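Local atomic coordinates of 3-oxoacyl-[acyl-carrier protein] synthase (Thermus thermophilus, PDB entry 1UB7), a protein that probably catalyses the first condensation of fatty acid synthesis, joining acetyl-CoA and malonyl-ACP to give 3-oxobutanoyl-ACP with release of carbon dioxide and CoA. Residues E48-L53 against P87-L92; K56-L61 against L133-E138; A74-T79 against I114-Q119. All blocks are in the same frame, centred on the assembly; numbering follows the deposited sequence.

Two of the contacts lay helices on the mixed sheet, and interaction 1 joins two helices on one face of it. Interactions 1 and 2 share helix 50-64, centres about 10 Å apart, and Glu48 bridges to Lys56 between them. Interactions 2 and 3 use the neighbouring parallel strands 131-138 and 72-78, centres about 11 Å apart; interactions 1 and 3 lie about 14 Å apart. Along the chain interaction 1 crosses the other two; interaction 3 falls between the segments of interaction 2. Helices 50-64 and 89-96 lie on one face of the sheet and helix 112-125 on the other, facing the second sheet, as in thiolase-like enzymes; interactions 1 and 3 also touch the homodimer's second subunit.

Interaction 1: E48-L53 against P87-L92; sequences EYTSDL and PDTAAL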
loop_
_atom_site.group_PDB
_atom_site.type_symbol
_atom_site.label_atom_id
_atom_site.label_comp_id
_atom_site.label_asym_id
_atom_site.label_seq_id
_atom_site.Cartn_x
_atom_site.Cartn_y
_atom_site.Cartn_z
ATOM N N GLU A 48 -15.646 -6.091 -15.334
ATOM C CA GLU A 48 -15.683 -5.025 -14.340
ATOM C C GLU A 48 -14.690 -5.382 -13.246
ATOM O O GLU A 48 -14.891 -6.354 -12.526
ATOM C CB GLU A 48 -17.090 -4.909 -13.757
ATOM C CG GLU A 48 -17.245 -3.877 -12.661
ATOM C CD GLU A 48 -18.682 -3.782 -12.147
ATOM O OE1 GLU A 48 -19.324 -4.841 -11.994
ATOM O OE2 GLU A 48 -19.163 -2.655 -11.880
ATOM N N TYR A 49 -13.615 -4.607 -13.118
ATOM C CA TYR A 49 -12.597 -4.898 -12.105
ATOM C C TYR A 49 -12.511 -3.938 -10.933
ATOM O O TYR A 49 -13.266 -2.965 -10.849
ATOM C CB TYR A 49 -11.234 -5.029 -12.766
ATOM C CG TYR A 49 -11.197 -6.197 -13.712
ATOM C CD1 TYR A 49 -11.657 -6.075 -15.024
ATOM C CD2 TYR A 49 -10.780 -7.452 -13.273
ATOM C CE1 TYR A 49 -11.708 -7.177 -15.877
ATOM C CE2 TYR A 49 -10.828 -8.561 -14.116
ATOM C CZ TYR A 49 -11.292 -8.415 -15.414
ATOM O OH TYR A 49 -11.329 -9.512 -16.242
ATOM N N THR A 50 -11.584 -4.220 -10.022
ATOM C CA THR A 50 -11.424 -3.383 -8.833
ATOM C C THR A 50 -11.365 -1.881 -9.111
ATOM O O THR A 50 -11.975 -1.091 -8.383
ATOM C CB THR A 50 -10.191 -3.789 -8.030
ATOM O OG1 THR A 50 -10.426 -5.071 -7.434
ATOM C CG2 THR A 50 -9.894 -2.751 -6.943
ATOM N N SER A 51 -10.647 -1.494 -10.162
ATOM C CA SER A 51 -10.552 -0.085 -10.516
ATOM C C SER A 51 -11.933 0.455 -10.895
ATOM O O SER A 51 -12.284 1.596 -10.561
ATOM C CB SER A 51 -9.558 0.107 -11.669
ATOM O OG SER A 51 -9.880 -0.721 -12.762
ATOM N N ASP A 52 -12.729 -0.369 -11.569
ATOM C CA ASP A 52 -14.073 0.057 -11.968
ATOM C C ASP A 52 -14.946 0.243 -10.741
ATOM O O ASP A 52 -15.706 1.211 -10.646
ATOM C CB ASP A 52 -14.708 -0.972 -12.892
ATOM C CG ASP A 52 -13.865 -1.235 -14.105
ATOM O OD1 ASP A 52 -13.771 -0.329 -14.966
ATOM O OD2 ASP A 52 -13.286 -2.340 -14.183
ATOM N N LEU A 53 -14.839 -0.689 -9.801
ATOM C CA LEU A 53 -15.624 -0.574 -8.595
ATOM C C LEU A 53 -15.182 0.715 -7.906
ATOM O O LEU A 53 -16.014 1.445 -7.367
ATOM C CB LEU A 53 -15.391 -1.778 -7.685
ATOM C CG LEU A 53 -15.572 -3.169 -8.312
ATOM C CD1 LEU A 53 -15.307 -4.237 -7.249
ATOM C CD2 LEU A 53 -16.986 -3.312 -8.878
ATOM N N PRO A 87 0.560 -0.615 -13.100
ATOM C CA PRO A 87 0.396 0.552 -12.229
ATOM C C PRO A 87 -0.568 0.250 -11.075
ATOM O O PRO A 87 -1.357 -0.695 -11.149
ATOM C CB PRO A 87 -0.161 1.603 -13.187
ATOM C CG PRO A 87 -1.050 0.767 -14.079
ATOM C CD PRO A 87 -0.184 -0.443 -14.361
ATOM N N ASP A 88 -0.502 1.037 -10.008
ATOM C CA ASP A 88 -1.410 0.817 -8.901
ATOM C C ASP A 88 -2.793 1.356 -9.259
ATOM O O ASP A 88 -2.954 2.222 -10.109
ATOM C CB ASP A 88 -0.902 1.489 -7.615
ATOM C CG ASP A 88 -0.578 2.974 -7.804
ATOM O OD1 ASP A 88 0.478 3.268 -8.380
ATOM O OD2 ASP A 88 -1.375 3.836 -7.376
ATOM N N THR A 89 -3.795 0.843 -8.581
ATOM C CA THR A 89 -5.158 1.245 -8.828
ATOM C C THR A 89 -5.389 2.700 -8.428
ATOM O O THR A 89 -6.240 3.360 -9.012
ATOM C CB THR A 89 -6.113 0.304 -8.063
ATOM O OG1 THR A 89 -5.744 -1.043 -8.354
ATOM C CG2 THR A 89 -7.551 0.523 -8.475
ATOM N N ALA A 90 -4.647 3.210 -7.444
ATOM C CA ALA A 90 -4.835 4.617 -7.039
ATOM C C ALA A 90 -4.439 5.535 -8.176
ATOM O O ALA A 90 -5.081 6.555 -8.406
ATOM C CB ALA A 90 -4.029 4.961 -5.798
ATOM N N ALA A 91 -3.396 5.168 -8.907
ATOM C CA ALA A 91 -2.978 5.994 -10.030
ATOM C C ALA A 91 -4.088 6.018 -11.101
ATOM O O ALA A 91 -4.334 7.049 -11.721
ATOM C CB ALA A 91 -1.678 5.465 -10.605
ATOM N N LEU A 92 -4.776 4.894 -11.296
ATOM C CA LEU A 92 -5.856 4.835 -12.281
ATOM C C LEU A 92 -7.011 5.738 -11.839
ATOM O O LEU A 92 -7.647 6.402 -12.664
ATOM C CB LEU A 92 -6.354 3.389 -12.453
ATOM C CG LEU A 92 -5.297 2.327 -12.802
ATOM C CD1 LEU A 92 -5.935 0.936 -12.885
ATOM C CD2 LEU A 92 -4.642 2.684 -14.118
#
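Ser51 and Thr89 bring the first turns of helices 50-64 and 89-96 together, CA to CA 5.8 Å. The touching group on one side is the methyl of Thr89, which lies against the Ser51 backbone, Thr89 CG2 to Ser51 CA at 3.7 Å. The Thr89 side chain leaves its backbone toward helix 50-64, and chi1 of -50° sets OG1 beside the backbone N and CG2 opposite it, against Ser51. Leu92, one turn on, adds a second apolar contact from its CD1 to Ser51 CB at 3.9 Å, and the serine's beta carbon thus meets both a threonine methyl and a leucine methyl. Thr50 meets Thr89 more loosely, methyl to methyl, CG2 to CG2 at 4.3 Å.

The hydroxyls look elsewhere: Ser51 OG bonds to Asp83 and Thr50 OG1 to the carbonyl of Thr81. Both partners lie in the loop between strand 72-78 and helix 89-96. Helix 89-96 is N-capped by Asp88, whose OD2 accepts from Ala91 N at 2.9 Å, the N-H arriving 54° out of the carboxylate plane. Asp105 takes the Thr89 and Ala90 amides. Two helix starts meeting through their first turns on one face of the sheet fit the outer helical layer of the thiolase-like fold.

Interaction 2: K56-L61 against L133-E138; sequences KAVEDL and LAVGAE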
loop_
_atom_site.group_PDB
_atom_site.type_symbol
_atom_site.label_atom_id
_atom_site.label_comp_id
_atom_site.label_asym_id
_atom_site.label_seq_id
_atom_site.Cartn_x
_atom_site.Cartn_y
_atom_site.Cartn_z
ATOM N N LYS A 56 -16.635 3.766 -9.820
ATOM C CA LYS A 56 -18.051 3.876 -9.504
ATOM C C LYS A 56 -18.328 4.367 -8.088
ATOM O O LYS A 56 -19.286 5.104 -7.861
ATOM C CB LYS A 56 -18.761 2.540 -9.770
ATOM C CG LYS A 56 -19.215 2.406 -11.222
ATOM C CD LYS A 56 -18.937 1.032 -11.785
ATOM C CE LYS A 56 -19.109 1.001 -13.305
ATOM N NZ LYS A 56 -18.729 -0.344 -13.856
ATOM N N ALA A 57 -17.496 3.985 -7.131
ATOM C CA ALA A 57 -17.715 4.444 -5.764
ATOM C C ALA A 57 -17.439 5.938 -5.696
ATOM O O ALA A 57 -18.146 6.671 -5.017
ATOM C CB ALA A 57 -16.807 3.700 -4.796
ATOM N N VAL A 58 -16.416 6.407 -6.405
ATOM C CA VAL A 58 -16.126 7.832 -6.360
ATOM C C VAL A 58 -17.218 8.635 -7.093
ATOM O O VAL A 58 -17.568 9.745 -6.664
ATOM C CB VAL A 58 -14.726 8.161 -6.938
ATOM C CG1 VAL A 58 -14.481 9.669 -6.852
ATOM C CG2 VAL A 58 -13.653 7.431 -6.145
ATOM N N GLU A 59 -17.761 8.089 -8.184
ATOM C CA GLU A 59 -18.844 8.783 -8.900
ATOM C C GLU A 59 -20.035 8.976 -7.966
ATOM O O GLU A 59 -20.677 10.026 -7.962
ATOM C CB GLU A 59 -19.294 7.994 -10.134
ATOM C CG GLU A 59 -18.356 8.129 -11.301
ATOM C CD GLU A 59 -18.576 7.068 -12.353
ATOM O OE1 GLU A 59 -19.455 6.204 -12.154
ATOM O OE2 GLU A 59 -17.860 7.092 -13.381
ATOM N N ASP A 60 -20.327 7.960 -7.164
ATOM C CA ASP A 60 -21.435 8.053 -6.246
ATOM C C ASP A 60 -21.122 9.173 -5.244
ATOM O O ASP A 60 -21.994 9.971 -4.895
ATOM C CB ASP A 60 -21.642 6.707 -5.529
ATOM C CG ASP A 60 -22.829 6.738 -4.586
ATOM O OD1 ASP A 60 -23.950 7.077 -5.046
ATOM O OD2 ASP A 60 -22.645 6.438 -3.387
ATOM N N LEU A 61 -19.875 9.218 -4.784
ATOM C CA LEU A 61 -19.412 10.250 -3.848
ATOM C C LEU A 61 -19.664 11.628 -4.477
ATOM O O LEU A 61 -20.144 12.550 -3.821
ATOM C CB LEU A 61 -17.907 10.058 -3.563
ATOM C CG LEU A 61 -17.245 10.998 -2.541
ATOM C CD1 LEU A 61 -16.065 10.282 -1.881
ATOM C CD2 LEU A 61 -16.787 12.306 -3.218
ATOM N N LEU A 133 -8.354 11.233 -0.862
ATOM C CA LEU A 133 -9.446 10.375 -1.296
ATOM C C LEU A 133 -9.058 8.969 -0.870
ATOM O O LEU A 133 -8.132 8.395 -1.425
ATOM C CB LEU A 133 -9.634 10.420 -2.824
ATOM C CG LEU A 133 -10.709 9.482 -3.421
ATOM C CD1 LEU A 133 -12.107 9.857 -2.912
ATOM C CD2 LEU A 133 -10.683 9.565 -4.934
ATOM N N ALA A 134 -9.755 8.429 0.125
ATOM C CA ALA A 134 -9.474 7.090 0.632
ATOM C C ALA A 134 -10.517 6.092 0.105
ATOM O O ALA A 134 -11.695 6.154 0.459
ATOM C CB ALA A 134 -9.471 7.116 2.166
ATOM N N VAL A 135 -10.082 5.165 -0.738
ATOM C CA VAL A 135 -11.005 4.204 -1.330
ATOM C C VAL A 135 -10.819 2.778 -0.813
ATOM O O VAL A 135 -9.695 2.315 -0.644
ATOM C CB VAL A 135 -10.839 4.180 -2.867
ATOM C CG1 VAL A 135 -11.712 3.096 -3.479
ATOM C CG2 VAL A 135 -11.155 5.544 -3.451
ATOM N N GLY A 136 -11.935 2.103 -0.544
ATOM C CA GLY A 136 -11.907 0.715 -0.111
ATOM C C GLY A 136 -12.589 -0.021 -1.251
ATOM O O GLY A 136 -13.786 0.157 -1.451
ATOM N N ALA A 137 -11.846 -0.815 -2.022
ATOM C CA ALA A 137 -12.431 -1.528 -3.161
ATOM C C ALA A 137 -11.862 -2.928 -3.379
ATOM O O ALA A 137 -10.642 -3.113 -3.457
ATOM C CB ALA A 137 -12.257 -0.697 -4.440
ATOM N N GLU A 138 -12.771 -3.899 -3.517
ATOM C CA GLU A 138 -12.425 -5.318 -3.695
ATOM C C GLU A 138 -13.250 -6.076 -4.721
ATOM O O GLU A 138 -14.468 -5.987 -4.727
ATOM C CB GLU A 138 -12.577 -6.064 -2.369
ATOM C CG GLU A 138 -11.559 -5.699 -1.322
ATOM C CD GLU A 138 -10.278 -6.487 -1.462
ATOM O OE1 GLU A 138 -9.797 -6.663 -2.601
ATOM O OE2 GLU A 138 -9.747 -6.926 -0.423
#
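Val58 and Leu61 of helix 50-64 rest on Leu133 and Val135 of strand 131-138, an alpha-on-beta contact from the layered thiolase-like fold, in which helices cover each face of a mixed sheet. The short helix and strand segments pass at 9.8 Å between axes, their directions 133° apart, so the helix lies obliquely across the strand and runs broadly against it.

Leu133 carries most of the strand's share by spreading its two methyls between two helix residues. With CG anti to the backbone N (chi1 176°) the side chain stands up from the strand, and chi2 of 64° turns the fork, sending CD2 to Val58 and CD1 to Leu61. Leu133 CD2 meets Val58 CG2 at 3.9 Å, the two side chains reaching for each other tip to tip. Leu133 CD1 lies 4.1 Å from Leu61 CD1, but here the chains slide past one another in opposite directions. The same Val58 CG2 also touches Val135 CG2 at 4.1 Å, those two side chains crossing at about a right angle. One valine methyl therefore touches two strand residues, and the interface is wholly apolar.

Polar groups of the helix segment find partners beyond the strand: Lys56 pairs with Glu48, Glu59 with Arg96 and Asp60 with Lys287.

Around this patch, Leu61 and Leu133 also reach Val163 of the adjoining antiparallel strand 158-165, while Leu133 touches Val72 and Val75 of strand 72-78 on the other flank. Towards the end of strand 131-138, Ala137 packs under Thr50 and Ala54, carrying the contact back along helix 50-64. Val58 also touches the loop residues Leu69 and Phe97. From the other face of the sheet, Trp113 at the start of helix 112-125 donates its indole N-H to the carbonyl of Ala134.

Interaction 3: A74-T79 against I114-Q119; sequences AVIVAT and IYALAQ
Ile76 and Ala116 make the close part of this contact, where strand 72-78 lies under helix 112-125. The segment axes pass 8.4 Å apart and run nearly antiparallel, at 159°. The small Ala116 is consistent with so close an approach, and Ile76 meets it with both of its branches. Its CG2, anti to the backbone N, touches Ala116 CB at 3.9 Å. The other branch starts beside the backbone N (chi1 -61°) and runs out extended, putting Ile76 CD1 4.0 Å from the carbonyl O of Ala116. The same CD1 is 4.1 Å from Gln119 CB, the two side chains crossing at about a right angle.

Towards the end of the strand the fit slackens. Ala78 CB and Ala116 CB are 4.3 Å apart, a single methyl pair, although their CA atoms, at 6.4 Å, are the nearest across the two segments. All four touching residues are buried, and this looser end gives no solvent edge; the Ala78 side chain is about 11 Å from that of His246, a predicted active-site residue. Gln119 contributes only its aliphatic base. Its chain bends at chi2 (-67°) and the amide turns to the dimer interface, where OE1 bonds to Tyr104 OH of the second subunit.

Helix 112-125 is sandwiched between two sheets: Ala116 faces strand 72-78, while Leu117 and Ala118 pack on strand 172-180 of the other sheet. This is the buried central helical layer of the thiolase-like fold. On the opposite face of strand 72-78, Val75 and Val77 meet Ala90 and Val93 of helix 89-96, and strands 102-107 and 131-138 flank it on either side.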
loop_
_atom_site.group_PDB
_atom_site.type_symbol
_atom_site.label_atom_id
_atom_site.label_comp_id
_atom_site.label_asym_id
_atom_site.label_seq_id
_atom_site.Cartn_x
_atom_site.Cartn_y
_atom_site.Cartn_z
ATOM N N ALA A 74 -4.301 13.573 -2.769
ATOM C CA ALA A 74 -3.842 12.198 -2.650
ATOM C C ALA A 74 -4.933 11.167 -2.751
ATOM O O ALA A 74 -6.025 11.333 -2.204
ATOM C CB ALA A 74 -3.078 12.000 -1.320
ATOM N N VAL A 75 -4.616 10.086 -3.448
ATOM C CA VAL A 75 -5.550 8.997 -3.582
ATOM C C VAL A 75 -4.897 7.738 -3.044
ATOM O O VAL A 75 -3.805 7.352 -3.475
ATOM C CB VAL A 75 -5.940 8.761 -5.038
ATOM C CG1 VAL A 75 -7.033 7.691 -5.118
ATOM C CG2 VAL A 75 -6.392 10.060 -5.646
ATOM N N ILE A 76 -5.553 7.130 -2.063
ATOM C CA ILE A 76 -5.085 5.890 -1.483
ATOM C C ILE A 76 -6.177 4.859 -1.726
ATOM O O ILE A 76 -7.332 5.064 -1.319
ATOM C CB ILE A 76 -4.916 5.974 0.033
ATOM C CG1 ILE A 76 -3.881 7.032 0.423
ATOM C CG2 ILE A 76 -4.481 4.616 0.545
ATOM C CD1 ILE A 76 -3.771 7.247 1.973
ATOM N N VAL A 77 -5.834 3.767 -2.397
ATOM C CA VAL A 77 -6.824 2.720 -2.624
ATOM C C VAL A 77 -6.512 1.516 -1.737
ATOM O O VAL A 77 -5.495 0.841 -1.913
ATOM C CB VAL A 77 -6.851 2.251 -4.100
ATOM C CG1 VAL A 77 -7.647 0.955 -4.222
ATOM C CG2 VAL A 77 -7.497 3.334 -4.990
ATOM N N ALA A 78 -7.357 1.259 -0.754
ATOM C CA ALA A 78 -7.135 0.095 0.092
ATOM C C ALA A 78 -7.804 -1.056 -0.636
ATOM O O ALA A 78 -9.022 -1.051 -0.835
ATOM C CB ALA A 78 -7.759 0.294 1.452
ATOM N N THR A 79 -6.999 -2.017 -1.066
ATOM C CA THR A 79 -7.511 -3.176 -1.783
ATOM C C THR A 79 -6.548 -4.331 -1.611
ATOM O O THR A 79 -5.419 -4.142 -1.158
ATOM C CB THR A 79 -7.648 -2.886 -3.300
ATOM O OG1 THR A 79 -8.275 -4.005 -3.950
ATOM C CG2 THR A 79 -6.264 -2.629 -3.932
ATOM N N ILE A 114 -9.657 1.282 7.014
ATOM C CA ILE A 114 -9.467 2.025 8.257
ATOM C C ILE A 114 -7.992 2.431 8.327
ATOM O O ILE A 114 -7.658 3.520 8.817
ATOM C CB ILE A 114 -9.824 1.183 9.485
ATOM C CG1 ILE A 114 -11.283 0.736 9.407
ATOM C CG2 ILE A 114 -9.635 2.005 10.733
ATOM C CD1 ILE A 114 -11.716 -0.104 10.595
ATOM N N TYR A 115 -7.120 1.533 7.863
ATOM C CA TYR A 115 -5.686 1.801 7.800
ATOM C C TYR A 115 -5.514 3.044 6.907
ATOM O O TYR A 115 -4.796 3.984 7.253
ATOM C CB TYR A 115 -4.963 0.610 7.168
ATOM C CG TYR A 115 -4.285 -0.295 8.159
ATOM C CD1 TYR A 115 -4.994 -0.852 9.230
ATOM C CD2 TYR A 115 -2.920 -0.576 8.053
ATOM C CE1 TYR A 115 -4.358 -1.664 10.171
ATOM C CE2 TYR A 115 -2.273 -1.387 8.991
ATOM C CZ TYR A 115 -3.002 -1.928 10.045
ATOM O OH TYR A 115 -2.382 -2.746 10.952
ATOM N N ALA A 116 -6.203 3.056 5.765
ATOM C CA ALA A 116 -6.119 4.199 4.845
ATOM C C ALA A 116 -6.643 5.500 5.466
ATOM O O ALA A 116 -6.140 6.588 5.171
ATOM C CB ALA A 116 -6.885 3.902 3.557
ATOM N N LEU A 117 -7.666 5.389 6.309
ATOM C CA LEU A 117 -8.239 6.567 6.946
ATOM C C LEU A 117 -7.209 7.146 7.896
ATOM O O LEU A 117 -7.031 8.364 7.960
ATOM C CB LEU A 117 -9.539 6.216 7.710
ATOM C CG LEU A 117 -10.771 5.803 6.878
ATOM C CD1 LEU A 117 -11.916 5.401 7.797
ATOM C CD2 LEU A 117 -11.204 6.961 5.972
ATOM N N ALA A 118 -6.525 6.265 8.626
ATOM C CA ALA A 118 -5.507 6.696 9.571
ATOM C C ALA A 118 -4.377 7.354 8.791
ATOM O O ALA A 118 -3.900 8.438 9.154
ATOM C CB ALA A 118 -4.986 5.509 10.365
ATOM N N GLN A 119 -3.956 6.712 7.708
ATOM C CA GLN A 119 -2.889 7.284 6.887
ATOM C C GLN A 119 -3.302 8.629 6.285
ATOM O O GLN A 119 -2.487 9.558 6.185
ATOM C CB GLN A 119 -2.493 6.318 5.766
ATOM C CG GLN A 119 -1.244 5.507 6.070
ATOM C CD GLN A 119 0.040 6.353 6.143
ATOM O OE1 GLN A 119 1.067 5.860 6.593
ATOM N NE2 GLN A 119 -0.016 7.616 5.688
#